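Local atomic coordinates of PP1b (Porcine reproductive and respiratory syndrome virus, PDB entry 6JDR), a protein that probably couples ATP hydrolysis to 5'-to-3' unwinding of RNA and DNA duplexes, as the zinc-binding helicase portion (nsp10) of the viral replicase polyprotein. Residues D167-P172 with N221-E226; T176-I181 with T195-P200; R182-C187 with P207-L212; L233-L238 with S260-F265. The protein carries 1 engineered substitution. All coordinates share one frame; numbering follows the deposited sequence.

Contact 1 of 4, residues D167-P172 with N221-E226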
loop_
_atom_site.group_PDB
_atom_site.type_symbol
_atom_site.label_atom_id
_atom_site.label_comp_id
_atom_site.label_asym_id
_atom_site.label_seq_id
_atom_site.Cartn_x
_atom_site.Cartn_y
_atom_site.Cartn_z
ATOM N N ASP A 167 11.636 -2.307 2.879
ATOM C CA ASP A 167 10.560 -1.375 2.551
ATOM C C ASP A 167 10.591 -0.101 3.390
ATOM O O ASP A 167 11.296 -0.020 4.397
ATOM C CB ASP A 167 9.204 -2.066 2.717
ATOM C CG ASP A 167 9.033 -3.242 1.781
ATOM O OD1 ASP A 167 9.718 -3.284 0.740
ATOM O OD2 ASP A 167 8.207 -4.129 2.087
ATOM N N VAL A 168 9.813 0.888 2.951
ATOM C CA VAL A 168 9.688 2.173 3.635
ATOM C C VAL A 168 8.208 2.482 3.845
ATOM O O VAL A 168 7.405 2.373 2.916
ATOM C CB VAL A 168 10.331 3.316 2.822
ATOM C CG1 VAL A 168 10.215 4.642 3.567
ATOM C CG2 VAL A 168 11.790 3.002 2.521
ATOM N N ILE A 169 7.853 2.862 5.070
ATOM C CA ILE A 169 6.484 3.226 5.404
ATOM C C ILE A 169 6.441 4.706 5.788
ATOM O O ILE A 169 7.029 5.112 6.793
ATOM C CB ILE A 169 5.937 2.347 6.548
ATOM C CG1 ILE A 169 5.897 0.877 6.105
ATOM C CG2 ILE A 169 4.545 2.804 6.970
ATOM C CD1 ILE A 169 5.815 -0.118 7.244
ATOM N N TYR A 170 5.759 5.507 4.971
ATOM C CA TYR A 170 5.578 6.926 5.251
ATOM C C TYR A 170 4.289 7.135 6.040
ATOM O O TYR A 170 3.267 6.510 5.750
ATOM C CB TYR A 170 5.547 7.736 3.955
ATOM C CG TYR A 170 6.846 7.703 3.179
ATOM C CD1 TYR A 170 7.876 8.587 3.476
ATOM C CD2 TYR A 170 7.042 6.789 2.142
ATOM C CE1 TYR A 170 9.065 8.565 2.768
ATOM C CE2 TYR A 170 8.228 6.758 1.426
ATOM C CZ TYR A 170 9.235 7.648 1.740
ATOM O OH TYR A 170 10.417 7.628 1.035
ATOM N N THR A 171 4.343 8.019 7.033
ATOM C CA THR A 171 3.227 8.222 7.947
ATOM C C THR A 171 3.147 9.706 8.352
ATOM O O THR A 171 4.181 10.342 8.575
ATOM C CB THR A 171 3.363 7.292 9.171
ATOM O OG1 THR A 171 2.177 7.349 9.972
ATOM C CG2 THR A 171 4.573 7.665 10.021
ATOM N N PRO A 172 1.920 10.261 8.427
ATOM C CA PRO A 172 1.705 11.708 8.542
ATOM C C PRO A 172 2.119 12.392 9.850
ATOM O O PRO A 172 2.648 13.499 9.796
ATOM C CB PRO A 172 0.190 11.856 8.341
ATOM C CG PRO A 172 -0.375 10.535 8.718
ATOM C CD PRO A 172 0.645 9.540 8.261
ATOM N N ASN A 221 9.962 -1.220 -1.671
ATOM C CA ASN A 221 8.557 -0.861 -1.779
ATOM C C ASN A 221 8.245 0.228 -0.763
ATOM O O ASN A 221 8.691 0.163 0.386
ATOM C CB ASN A 221 7.660 -2.078 -1.545
ATOM C CG ASN A 221 7.936 -3.203 -2.529
ATOM O OD1 ASN A 221 8.093 -2.969 -3.729
ATOM N ND2 ASN A 221 7.992 -4.434 -2.027
ATOM N N SER A 222 7.486 1.229 -1.195
ATOM C CA SER A 222 7.119 2.346 -0.339
ATOM C C SER A 222 5.632 2.288 -0.027
ATOM O O SER A 222 4.820 2.083 -0.922
ATOM C CB SER A 222 7.479 3.667 -1.013
ATOM O OG SER A 222 8.885 3.800 -1.109
ATOM N N PHE A 223 5.289 2.462 1.247
ATOM C CA PHE A 223 3.901 2.441 1.699
ATOM C C PHE A 223 3.505 3.791 2.286
ATOM O O PHE A 223 4.351 4.528 2.797
ATOM C CB PHE A 223 3.701 1.358 2.759
ATOM C CG PHE A 223 3.891 -0.042 2.247
ATOM C CD1 PHE A 223 2.798 -0.832 1.931
ATOM C CD2 PHE A 223 5.165 -0.573 2.090
ATOM C CE1 PHE A 223 2.968 -2.121 1.461
ATOM C CE2 PHE A 223 5.345 -1.866 1.623
ATOM C CZ PHE A 223 4.243 -2.641 1.307
ATOM N N LEU A 224 2.210 4.095 2.217
ATOM C CA LEU A 224 1.660 5.324 2.779
ATOM C C LEU A 224 0.589 4.982 3.816
ATOM O O LEU A 224 -0.506 4.527 3.476
ATOM C CB LEU A 224 1.053 6.198 1.672
ATOM C CG LEU A 224 1.216 7.722 1.731
ATOM C CD1 LEU A 224 -0.027 8.390 1.164
ATOM C CD2 LEU A 224 1.503 8.251 3.126
ATOM N N ASP A 225 0.926 5.204 5.083
ATOM C CA ASP A 225 0.027 4.949 6.203
ATOM C C ASP A 225 -0.984 6.088 6.297
ATOM O O ASP A 225 -0.663 7.227 5.972
ATOM C CB ASP A 225 0.860 4.849 7.487
ATOM C CG ASP A 225 0.032 4.531 8.720
ATOM O OD1 ASP A 225 -0.878 3.673 8.651
ATOM O OD2 ASP A 225 0.317 5.141 9.776
ATOM N N GLU A 226 -2.207 5.774 6.715
ATOM C CA GLU A 226 -3.244 6.786 6.954
ATOM C C GLU A 226 -3.394 7.752 5.780
ATOM O O GLU A 226 -3.408 8.969 5.962
ATOM C CB GLU A 226 -2.937 7.575 8.238
ATOM C CG GLU A 226 -2.900 6.743 9.514
ATOM C CD GLU A 226 -4.274 6.285 9.962
ATOM O OE1 GLU A 226 -5.203 7.121 10.000
ATOM O OE2 GLU A 226 -4.423 5.091 10.288
#
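Phe223 lays the rim of its ring beside the carboxylate of Asp167, with CE2 3.7 Å from OD2 and the two planes turned 52° apart. The carbonyl oxygen of Val168 also lies at the ring edge, while CB of Phe223 packs on CG1 of Ile169. Asp167 is held through both oxygens: OD1 receives the N-H of Asn221 at 3.2 Å, the donor standing above the carboxylate plane, and OD2 is taken by the backbone N of Gln164 outside the contact. From here two parallel strands run on in register. Val168 N gives its hydrogen to Asn221 O, Phe223 N to Val168 O (2.7 Å), Tyr170 N to Phe223 O, and Asp225 N to Tyr170 O. Strands 168-171 and 222-224 are neighbours in the parallel sheet of the first RecA-like domain of this superfamily 1 helicase, and Asp225-Glu226, just past strand 222-224, fit the Walker B (motif II) acidic pair. On the sheet face of Val168, Tyr170, Ser222 and Leu224, the Tyr170 ring presents its edge to Ser222, CE2 to OG 4.0 Å, and its OH is bonded to Cys217 N. At the strand ends the Thr171 and Asp225 side chains run alongside each other in the same direction. Asp225 has CG anti to its backbone N (chi1 -178°), and its OD2 accepts the Thr171 OG1 hydrogen at 2.9 Å through the anti lone pair; that hydroxyl is also bonded to Thr176 OG1. Glu226, whose side chain comes to about 3 Å from a bound zinc ion, meets Pro172 through CB, 3.9 Å from the proline CG.

Contact 2 of 4, residues T176-I181 with T195-P200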
loop_
_atom_site.group_PDB
_atom_site.type_symbol
_atom_site.label_atom_id
_atom_site.label_comp_id
_atom_site.label_asym_id
_atom_site.label_seq_id
_atom_site.Cartn_x
_atom_site.Cartn_y
_atom_site.Cartn_z
ATOM N N THR A 176 0.959 8.632 14.597
ATOM C CA THR A 176 0.779 7.547 13.630
ATOM C C THR A 176 2.108 6.825 13.422
ATOM O O THR A 176 2.147 5.607 13.333
ATOM C CB THR A 176 0.202 8.039 12.282
ATOM O OG1 THR A 176 1.050 9.045 11.712
ATOM C CG2 THR A 176 -1.204 8.608 12.473
ATOM N N MET A 177 3.197 7.585 13.376
ATOM C CA MET A 177 4.539 7.007 13.364
ATOM C C MET A 177 4.770 6.081 14.560
ATOM O O MET A 177 5.326 4.995 14.397
ATOM C CB MET A 177 5.604 8.112 13.354
ATOM C CG MET A 177 7.032 7.601 13.282
ATOM S SD MET A 177 8.232 8.938 13.209
ATOM C CE MET A 177 9.765 8.015 13.167
ATOM N N LEU A 178 4.349 6.515 15.750
ATOM C CA LEU A 178 4.496 5.711 16.967
ATOM C C LEU A 178 3.608 4.468 16.930
ATOM O O LEU A 178 4.041 3.377 17.306
ATOM C CB LEU A 178 4.177 6.546 18.214
ATOM C CG LEU A 178 4.371 5.884 19.588
ATOM C CD1 LEU A 178 5.786 5.345 19.761
ATOM C CD2 LEU A 178 4.042 6.874 20.699
ATOM N N ASP A 179 2.369 4.641 16.481
ATOM C CA ASP A 179 1.444 3.521 16.323
ATOM C C ASP A 179 2.036 2.464 15.394
ATOM O O ASP A 179 2.011 1.272 15.703
ATOM C CB ASP A 179 0.100 4.004 15.763
ATOM C CG ASP A 179 -0.667 4.888 16.736
ATOM O OD1 ASP A 179 -0.333 4.907 17.942
ATOM O OD2 ASP A 179 -1.616 5.564 16.285
ATOM N N MET A 180 2.579 2.913 14.264
ATOM C CA MET A 180 3.157 2.013 13.271
ATOM C C MET A 180 4.370 1.276 13.830
ATOM O O MET A 180 4.514 0.073 13.623
ATOM C CB MET A 180 3.554 2.792 12.011
ATOM C CG MET A 180 3.975 1.934 10.824
ATOM S SD MET A 180 2.595 1.125 9.985
ATOM C CE MET A 180 2.582 -0.483 10.769
ATOM N N ILE A 181 5.238 2.000 14.534
ATOM C CA ILE A 181 6.441 1.409 15.132
ATOM C C ILE A 181 6.088 0.302 16.130
ATOM O O ILE A 181 6.756 -0.729 16.173
ATOM C CB ILE A 181 7.326 2.485 15.812
ATOM C CG1 ILE A 181 8.012 3.348 14.750
ATOM C CG2 ILE A 181 8.394 1.849 16.700
ATOM C CD1 ILE A 181 8.549 4.660 15.278
ATOM N N THR A 195 9.426 16.174 19.593
ATOM C CA THR A 195 8.257 15.335 19.843
ATOM C C THR A 195 7.933 15.256 21.330
ATOM O O THR A 195 8.816 15.377 22.177
ATOM C CB THR A 195 8.425 13.910 19.282
ATOM O OG1 THR A 195 7.204 13.186 19.470
ATOM C CG2 THR A 195 9.569 13.157 19.975
ATOM N N THR A 196 6.658 15.040 21.630
ATOM C CA THR A 196 6.176 14.954 22.998
ATOM C C THR A 196 5.686 13.534 23.320
ATOM O O THR A 196 4.886 13.335 24.231
ATOM C CB THR A 196 5.043 15.971 23.219
ATOM O OG1 THR A 196 3.973 15.708 22.307
ATOM C CG2 THR A 196 5.548 17.381 22.982
ATOM N N LEU A 197 6.176 12.554 22.565
ATOM C CA LEU A 197 5.816 11.152 22.760
ATOM C C LEU A 197 7.020 10.382 23.284
ATOM O O LEU A 197 8.152 10.847 23.184
ATOM C CB LEU A 197 5.358 10.530 21.441
ATOM C CG LEU A 197 4.334 11.306 20.612
ATOM C CD1 LEU A 197 3.966 10.507 19.374
ATOM C CD2 LEU A 197 3.091 11.627 21.427
ATOM N N GLN A 198 6.764 9.204 23.843
ATOM C CA GLN A 198 7.824 8.321 24.314
ATOM C C GLN A 198 8.110 7.274 23.243
ATOM O O GLN A 198 7.401 6.273 23.131
ATOM C CB GLN A 198 7.420 7.643 25.629
ATOM C CG GLN A 198 6.987 8.601 26.732
ATOM C CD GLN A 198 8.079 9.573 27.145
ATOM O OE1 GLN A 198 9.270 9.285 27.006
ATOM N NE2 GLN A 198 7.677 10.732 27.665
ATOM N N PHE A 199 9.141 7.522 22.444
ATOM C CA PHE A 199 9.526 6.598 21.380
ATOM C C PHE A 199 10.423 5.502 21.944
ATOM O O PHE A 199 11.304 5.790 22.756
ATOM C CB PHE A 199 10.279 7.328 20.262
ATOM C CG PHE A 199 9.386 7.972 19.235
ATOM C CD1 PHE A 199 8.849 9.234 19.452
ATOM C CD2 PHE A 199 9.109 7.325 18.036
ATOM C CE1 PHE A 199 8.041 9.833 18.500
ATOM C CE2 PHE A 199 8.302 7.919 17.081
ATOM C CZ PHE A 199 7.767 9.175 17.313
ATOM N N PRO A 200 10.206 4.243 21.515
ATOM C CA PRO A 200 11.171 3.179 21.801
ATOM C C PRO A 200 12.512 3.389 21.104
ATOM O O PRO A 200 12.701 4.376 20.390
ATOM C CB PRO A 200 10.494 1.925 21.237
ATOM C CG PRO A 200 9.044 2.237 21.243
ATOM C CD PRO A 200 8.950 3.708 20.960
#
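Met177 and Leu178 both carry CG anti to the backbone N (chi1 -178° and -176°), and from successive positions on helix 174-184 they send side chains to the loop that passes beside it, Met177 to Phe199 and Leu178 to Leu197, Phe199 and Pro200. The first of these pairs is a Met-aromatic contact: SD of Met177 lies 5.1 Å from the centroid of the Phe199 ring, well off the ring normal, and the extended methionine chain crosses the phenylalanine at about a right angle. One turn further on, Ile181 meets the same ring differently, its CD1 lying in the ring plane at the edge, 3.7 Å from CE2. Phe199 is thus met by residues from two successive turns of the helix, and it is the CD2-CE2 side of the ring, with CE2 the most involved atom, that faces the helix.

Leu178 supplies the other half of the packing through its two methyls. The two leucines cross obliquely, Leu178 CD2 lying 3.9 Å from Leu197 CD1, whereas Leu178 CD1 reaches Pro200 CD at 3.8 Å and also nears Gln198 O and Phe199 CD2. No hydrogen bond joins 176-181 to 195-200; between them the packing is apolar. The contact belongs to the layer outside the sheet of the helicase core: Met177 and Ile181 also touch Val209 of strand 208-211 and Phe189 of the intervening loop. Thr195 OG1 ties the loop to the start of the helix through His174 ND1, and also accepts a weak bond from Leu197 N at 3.3 Å.

Contact 3 of 4, residues R182-C187 with P207-L212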
loop_
_atom_site.group_PDB
_atom_site.type_symbol
_atom_site.label_atom_id
_atom_site.label_comp_id
_atom_site.label_asym_id
_atom_site.label_seq_id
_atom_site.Cartn_x
_atom_site.Cartn_y
_atom_site.Cartn_z
ATOM N N ARG A 182 5.040 0.519 16.921
ATOM C CA ARG A 182 4.580 -0.478 17.884
ATOM C C ARG A 182 3.972 -1.704 17.203
ATOM O O ARG A 182 4.144 -2.824 17.676
ATOM C CB ARG A 182 3.561 0.140 18.851
ATOM C CG ARG A 182 4.171 1.103 19.859
ATOM C CD ARG A 182 3.108 1.971 20.514
ATOM N NE ARG A 182 3.653 2.824 21.570
ATOM C CZ ARG A 182 2.964 3.770 22.208
ATOM N NH1 ARG A 182 1.691 4.005 21.903
ATOM N NH2 ARG A 182 3.552 4.490 23.157
ATOM N N ALA A 183 3.257 -1.488 16.100
ATOM C CA ALA A 183 2.619 -2.578 15.360
ATOM C C ALA A 183 3.638 -3.450 14.629
ATOM O O ALA A 183 3.436 -4.653 14.483
ATOM C CB ALA A 183 1.599 -2.027 14.376
ATOM N N LEU A 184 4.725 -2.842 14.166
ATOM C CA LEU A 184 5.785 -3.580 13.485
ATOM C C LEU A 184 6.651 -4.360 14.465
ATOM O O LEU A 184 7.107 -5.460 14.152
ATOM C CB LEU A 184 6.669 -2.632 12.672
ATOM C CG LEU A 184 6.006 -1.942 11.477
ATOM C CD1 LEU A 184 6.872 -0.794 10.984
ATOM C CD2 LEU A 184 5.740 -2.930 10.352
ATOM N N GLY A 185 6.892 -3.787 15.641
ATOM C CA GLY A 185 7.770 -4.401 16.633
ATOM C C GLY A 185 9.230 -4.084 16.368
ATOM O O GLY A 185 9.885 -3.438 17.186
ATOM N N THR A 186 9.739 -4.541 15.224
ATOM C CA THR A 186 11.134 -4.324 14.837
ATOM C C THR A 186 11.203 -3.520 13.534
ATOM O O THR A 186 10.705 -3.964 12.496
ATOM C CB THR A 186 11.871 -5.671 14.648
ATOM O OG1 THR A 186 11.429 -6.613 15.635
ATOM C CG2 THR A 186 13.382 -5.492 14.764
ATOM N N CYS A 187 11.823 -2.341 13.597
ATOM C CA CYS A 187 11.926 -1.444 12.440
ATOM C C CYS A 187 13.003 -0.382 12.653
ATOM O O CYS A 187 13.452 -0.168 13.779
ATOM C CB CYS A 187 10.582 -0.765 12.184
ATOM S SG CYS A 187 9.870 0.050 13.630
ATOM N N PRO A 207 11.749 -2.816 8.312
ATOM C CA PRO A 207 11.307 -1.728 7.440
ATOM C C PRO A 207 11.519 -0.360 8.079
ATOM O O PRO A 207 11.431 -0.235 9.297
ATOM C CB PRO A 207 9.808 -2.000 7.264
ATOM C CG PRO A 207 9.418 -2.834 8.433
ATOM C CD PRO A 207 10.626 -3.641 8.792
ATOM N N TRP A 208 11.807 0.649 7.264
ATOM C CA TRP A 208 11.921 2.017 7.757
ATOM C C TRP A 208 10.536 2.605 8.026
ATOM O O TRP A 208 9.591 2.350 7.280
ATOM C CB TRP A 208 12.661 2.896 6.752
ATOM C CG TRP A 208 14.146 2.784 6.829
ATOM C CD1 TRP A 208 14.936 1.884 6.176
ATOM C CD2 TRP A 208 15.028 3.612 7.598
ATOM N NE1 TRP A 208 16.258 2.097 6.494
ATOM C CE2 TRP A 208 16.342 3.152 7.364
ATOM C CE3 TRP A 208 14.835 4.697 8.464
ATOM C CZ2 TRP A 208 17.460 3.738 7.964
ATOM C CZ3 TRP A 208 15.948 5.281 9.061
ATOM C CH2 TRP A 208 17.245 4.798 8.808
ATOM N N VAL A 209 10.424 3.377 9.104
ATOM C CA VAL A 209 9.228 4.172 9.379
ATOM C C VAL A 209 9.638 5.640 9.349
ATOM O O VAL A 209 10.380 6.103 10.220
ATOM C CB VAL A 209 8.595 3.829 10.736
ATOM C CG1 VAL A 209 7.266 4.554 10.896
ATOM C CG2 VAL A 209 8.396 2.325 10.860
ATOM N N ARG A 210 9.162 6.355 8.331
ATOM C CA ARG A 210 9.592 7.720 8.061
ATOM C C ARG A 210 8.413 8.677 8.177
ATOM O O ARG A 210 7.317 8.386 7.696
ATOM C CB ARG A 210 10.209 7.817 6.663
ATOM C CG ARG A 210 11.473 6.987 6.470
ATOM C CD ARG A 210 12.718 7.702 6.981
ATOM N NE ARG A 210 13.124 8.805 6.109
ATOM C CZ ARG A 210 14.170 9.596 6.338
ATOM N N ILE A 211 8.645 9.810 8.836
ATOM C CA ILE A 211 7.648 10.867 8.927
ATOM C C ILE A 211 7.478 11.459 7.530
ATOM O O ILE A 211 8.463 11.714 6.837
ATOM C CB ILE A 211 8.045 11.945 9.971
ATOM C CG1 ILE A 211 6.860 12.857 10.303
ATOM C CG2 ILE A 211 9.234 12.779 9.504
ATOM C CD1 ILE A 211 5.829 12.216 11.206
ATOM N N LEU A 212 6.228 11.654 7.115
ATOM C CA LEU A 212 5.920 12.063 5.742
ATOM C C LEU A 212 6.579 13.389 5.344
ATOM O O LEU A 212 7.106 13.509 4.235
ATOM C CB LEU A 212 4.403 12.133 5.540
ATOM C CG LEU A 212 3.882 12.548 4.160
ATOM C CD1 LEU A 212 4.408 11.638 3.064
ATOM C CD2 LEU A 212 2.363 12.562 4.149
#
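Leu184 and Val209 reach toward each other tip to tip, and their methyls CD1 and CG2 come to 3.5 Å, a snug fit. The leucine fork offers a shallow notch to a second bump, Pro207, whose CG lies 4.1 Å from CD1 and equally far from CD2 as the two side chains slide past each other in opposite directions. Val209 CG2 in turn occupies the hollow between Leu184 CD1 and the sulfur of Cys187, SG standing 3.9 Å from it. The sulfur is placed by a chi1 of 52°, which sets SG between the backbone N and the carbonyl carbon. Cys187 CB also comes close to Pro207 O, at 3.1 Å, and Thr186 O rests near Pro207 CD.

The helix that carries Leu184 stops just after it. Gly185 is the first residue to leave helical geometry, with positive phi, and the chain turns so that Cys187 swings back toward strand 208-211. Leu184 also packs on Ile169 of strand 168-171, while the backbone of Val209 and Pro207 is bonded to Arg188. The end of the helix is thereby fitted to the start of the strand, the closing half of a beta-alpha-beta crossover in which helix 174-184 links the parallel strands 168-171 and 208-211, as expected of a P-loop NTPase fold.

Contact 4 of 4, residues L233-L238 with S260-F265. With ZN (zinc ion), chain E.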
loop_
_atom_site.group_PDB
_atom_site.type_symbol
_atom_site.label_atom_id
_atom_site.label_comp_id
_atom_site.label_asym_id
_atom_site.label_seq_id
_atom_site.Cartn_x
_atom_site.Cartn_y
_atom_site.Cartn_z
ATOM N N LEU A 233 0.641 17.981 -0.590
ATOM C CA LEU A 233 1.895 18.343 -1.250
ATOM C C LEU A 233 2.999 17.323 -0.976
ATOM O O LEU A 233 3.773 16.993 -1.876
ATOM C CB LEU A 233 2.352 19.745 -0.820
ATOM C CG LEU A 233 3.578 20.305 -1.556
ATOM C CD1 LEU A 233 3.284 20.515 -3.036
ATOM C CD2 LEU A 233 4.045 21.605 -0.921
ATOM N N ASP A 234 3.076 16.825 0.257
ATOM C CA ASP A 234 4.057 15.789 0.589
ATOM C C ASP A 234 3.807 14.507 -0.201
ATOM O O ASP A 234 4.747 13.816 -0.580
ATOM C CB ASP A 234 4.046 15.469 2.085
ATOM C CG ASP A 234 4.646 16.570 2.923
ATOM O OD1 ASP A 234 5.476 17.340 2.402
ATOM O OD2 ASP A 234 4.302 16.665 4.114
ATOM N N VAL A 235 2.540 14.190 -0.439
ATOM C CA VAL A 235 2.195 13.006 -1.214
ATOM C C VAL A 235 2.679 13.167 -2.656
ATOM O O VAL A 235 3.214 12.226 -3.249
ATOM C CB VAL A 235 0.680 12.715 -1.170
ATOM C CG1 VAL A 235 0.297 11.655 -2.191
ATOM C CG2 VAL A 235 0.281 12.271 0.228
ATOM N N LEU A 236 2.500 14.364 -3.207
ATOM C CA LEU A 236 2.992 14.660 -4.547
ATOM C C LEU A 236 4.521 14.605 -4.624
ATOM O O LEU A 236 5.072 14.195 -5.642
ATOM C CB LEU A 236 2.482 16.019 -5.018
ATOM C CG LEU A 236 0.979 16.133 -5.275
ATOM C CD1 LEU A 236 0.657 17.532 -5.767
ATOM C CD2 LEU A 236 0.512 15.092 -6.283
ATOM N N ARG A 237 5.197 15.015 -3.551
ATOM C CA ARG A 237 6.657 14.893 -3.470
ATOM C C ARG A 237 7.096 13.438 -3.605
ATOM O O ARG A 237 8.008 13.137 -4.373
ATOM C CB ARG A 237 7.196 15.470 -2.159
ATOM C CG ARG A 237 7.223 16.988 -2.097
ATOM C CD ARG A 237 7.764 17.468 -0.754
ATOM N NE ARG A 237 7.860 18.928 -0.685
ATOM C CZ ARG A 237 7.195 19.722 0.160
ATOM N NH1 ARG A 237 6.346 19.235 1.068
ATOM N NH2 ARG A 237 7.394 21.035 0.103
ATOM N N LEU A 238 6.446 12.544 -2.861
ATOM C CA LEU A 238 6.740 11.111 -2.935
ATOM C C LEU A 238 6.441 10.548 -4.322
ATOM O O LEU A 238 7.286 9.897 -4.932
ATOM C CB LEU A 238 5.932 10.330 -1.898
ATOM C CG LEU A 238 6.234 10.577 -0.417
ATOM C CD1 LEU A 238 5.401 9.636 0.441
ATOM C CD2 LEU A 238 7.718 10.415 -0.110
ATOM N N SER A 260 -11.491 15.418 2.974
ATOM C CA SER A 260 -10.368 15.932 2.216
ATOM C C SER A 260 -9.333 14.827 2.105
ATOM O O SER A 260 -8.948 14.223 3.102
ATOM C CB SER A 260 -9.762 17.153 2.903
ATOM O OG SER A 260 -8.483 17.447 2.376
ATOM N N HIS A 261 -8.904 14.552 0.881
ATOM C CA HIS A 261 -7.850 13.584 0.631
ATOM C C HIS A 261 -7.197 13.934 -0.691
ATOM O O HIS A 261 -7.808 14.597 -1.524
ATOM C CB HIS A 261 -8.416 12.163 0.598
ATOM C CG HIS A 261 -9.502 11.966 -0.413
ATOM N ND1 HIS A 261 -10.836 12.127 -0.110
ATOM C CD2 HIS A 261 -9.452 11.625 -1.723
ATOM C CE1 HIS A 261 -11.562 11.889 -1.188
ATOM N NE2 HIS A 261 -10.747 11.585 -2.180
ATOM N N CYS A 262 -5.958 13.502 -0.884
ATOM C CA CYS A 262 -5.235 13.841 -2.105
ATOM C C CYS A 262 -5.993 13.327 -3.325
ATOM O O CYS A 262 -6.457 12.186 -3.338
ATOM C CB CYS A 262 -3.817 13.270 -2.081
ATOM S SG CYS A 262 -2.705 14.057 -3.272
ATOM N N TYR A 263 -6.125 14.180 -4.339
ATOM C CA TYR A 263 -6.852 13.838 -5.568
ATOM C C TYR A 263 -6.338 12.554 -6.230
ATOM O O TYR A 263 -7.103 11.842 -6.879
ATOM C CB TYR A 263 -6.777 14.988 -6.579
ATOM C CG TYR A 263 -5.448 15.053 -7.298
ATOM C CD1 TYR A 263 -5.281 14.453 -8.544
ATOM C CD2 TYR A 263 -4.351 15.683 -6.718
ATOM C CE1 TYR A 263 -4.059 14.490 -9.198
ATOM C CE2 TYR A 263 -3.127 15.731 -7.367
ATOM C CZ TYR A 263 -2.986 15.133 -8.606
ATOM O OH TYR A 263 -1.773 15.177 -9.251
ATOM N N VAL A 264 -5.045 12.268 -6.070
ATOM C CA VAL A 264 -4.440 11.091 -6.693
ATOM C C VAL A 264 -5.145 9.786 -6.322
ATOM O O VAL A 264 -5.164 8.854 -7.125
ATOM C CB VAL A 264 -2.927 10.955 -6.386
ATOM C CG1 VAL A 264 -2.147 12.121 -6.980
ATOM C CG2 VAL A 264 -2.657 10.812 -4.890
ATOM N N PHE A 265 -5.738 9.727 -5.129
ATOM C CA PHE A 265 -6.407 8.506 -4.663
ATOM C C PHE A 265 -7.679 8.185 -5.438
ATOM O O PHE A 265 -8.076 7.025 -5.517
ATOM C CB PHE A 265 -6.733 8.582 -3.166
ATOM C CG PHE A 265 -5.548 8.891 -2.300
ATOM C CD1 PHE A 265 -4.300 8.346 -2.572
ATOM C CD2 PHE A 265 -5.683 9.729 -1.205
ATOM C CE1 PHE A 265 -3.209 8.641 -1.773
ATOM C CE2 PHE A 265 -4.600 10.024 -0.402
ATOM C CZ PHE A 265 -3.361 9.482 -0.684
HETATM ZN ZN ZN E . -8.863 13.616 5.373
HETATM O O HOH W 1 -10.467 12.044 4.188
#
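Val235 and Leu236 of helix 232-239 meet the loop between strands 245-248 and 270-276 of the superfamily 1 helicase core through methyl groups. Val235 holds CG1 anti to the backbone N (chi1 169°), which brings it to Cys262 SG at 4.0 Å and Val264 CG2 at 4.1 Å, the two valines sliding past each other in opposite directions. The leucine and tyrosine side chains cross at about a right angle, Leu236 CD2 lying 3.7 Å from Tyr263 OH and near CE2, and 4.0 Å from Val264 CG1. That valine methyl covers part of one face of the tyrosine ring, so Leu236, Tyr263 and Val264 close on one another.

In the second shell Tyr263 and Leu236 rest on Val137 of helix 134-142, and Leu236 touches Leu64 and Val67 of helix 63-67. The turn is braced by Phe265 N bonding to Cys262 O. Beside this packing Ser260 O binds the zinc ion at 2.4 Å, with Ala228 O and a water as other ligands, and the neighbouring His261 is bonded to Asp259 and Asp266.

No hydrogen bond crosses the contact, and its cohesion is nonpolar apart from the Tyr263 hydroxyl, resting on methyls, a thiol and an aromatic ring.

Followed from the N terminus, the chain enters strand 168-171 and opens the loop that contact 1 closes when strand 222-224 pairs beside it. Within that loop helix 174-184 opens two more: contact 2 closes on residues 195-200 and contact 3, opened later, on residues 207-212, so the pair cross each other while both nest inside contact 1. Contact 4 follows in series, joining helix 232-239 to the turn at 260-265. This clothes a parallel sheet: helix 174-184, shared by contacts 2 and 3, lies over one face, contact 3 tying its end to the edge strand and contact 2 packing a loop against it, while contact 4 meets the opposite face, where Leu238 packs on Tyr170 and Leu212.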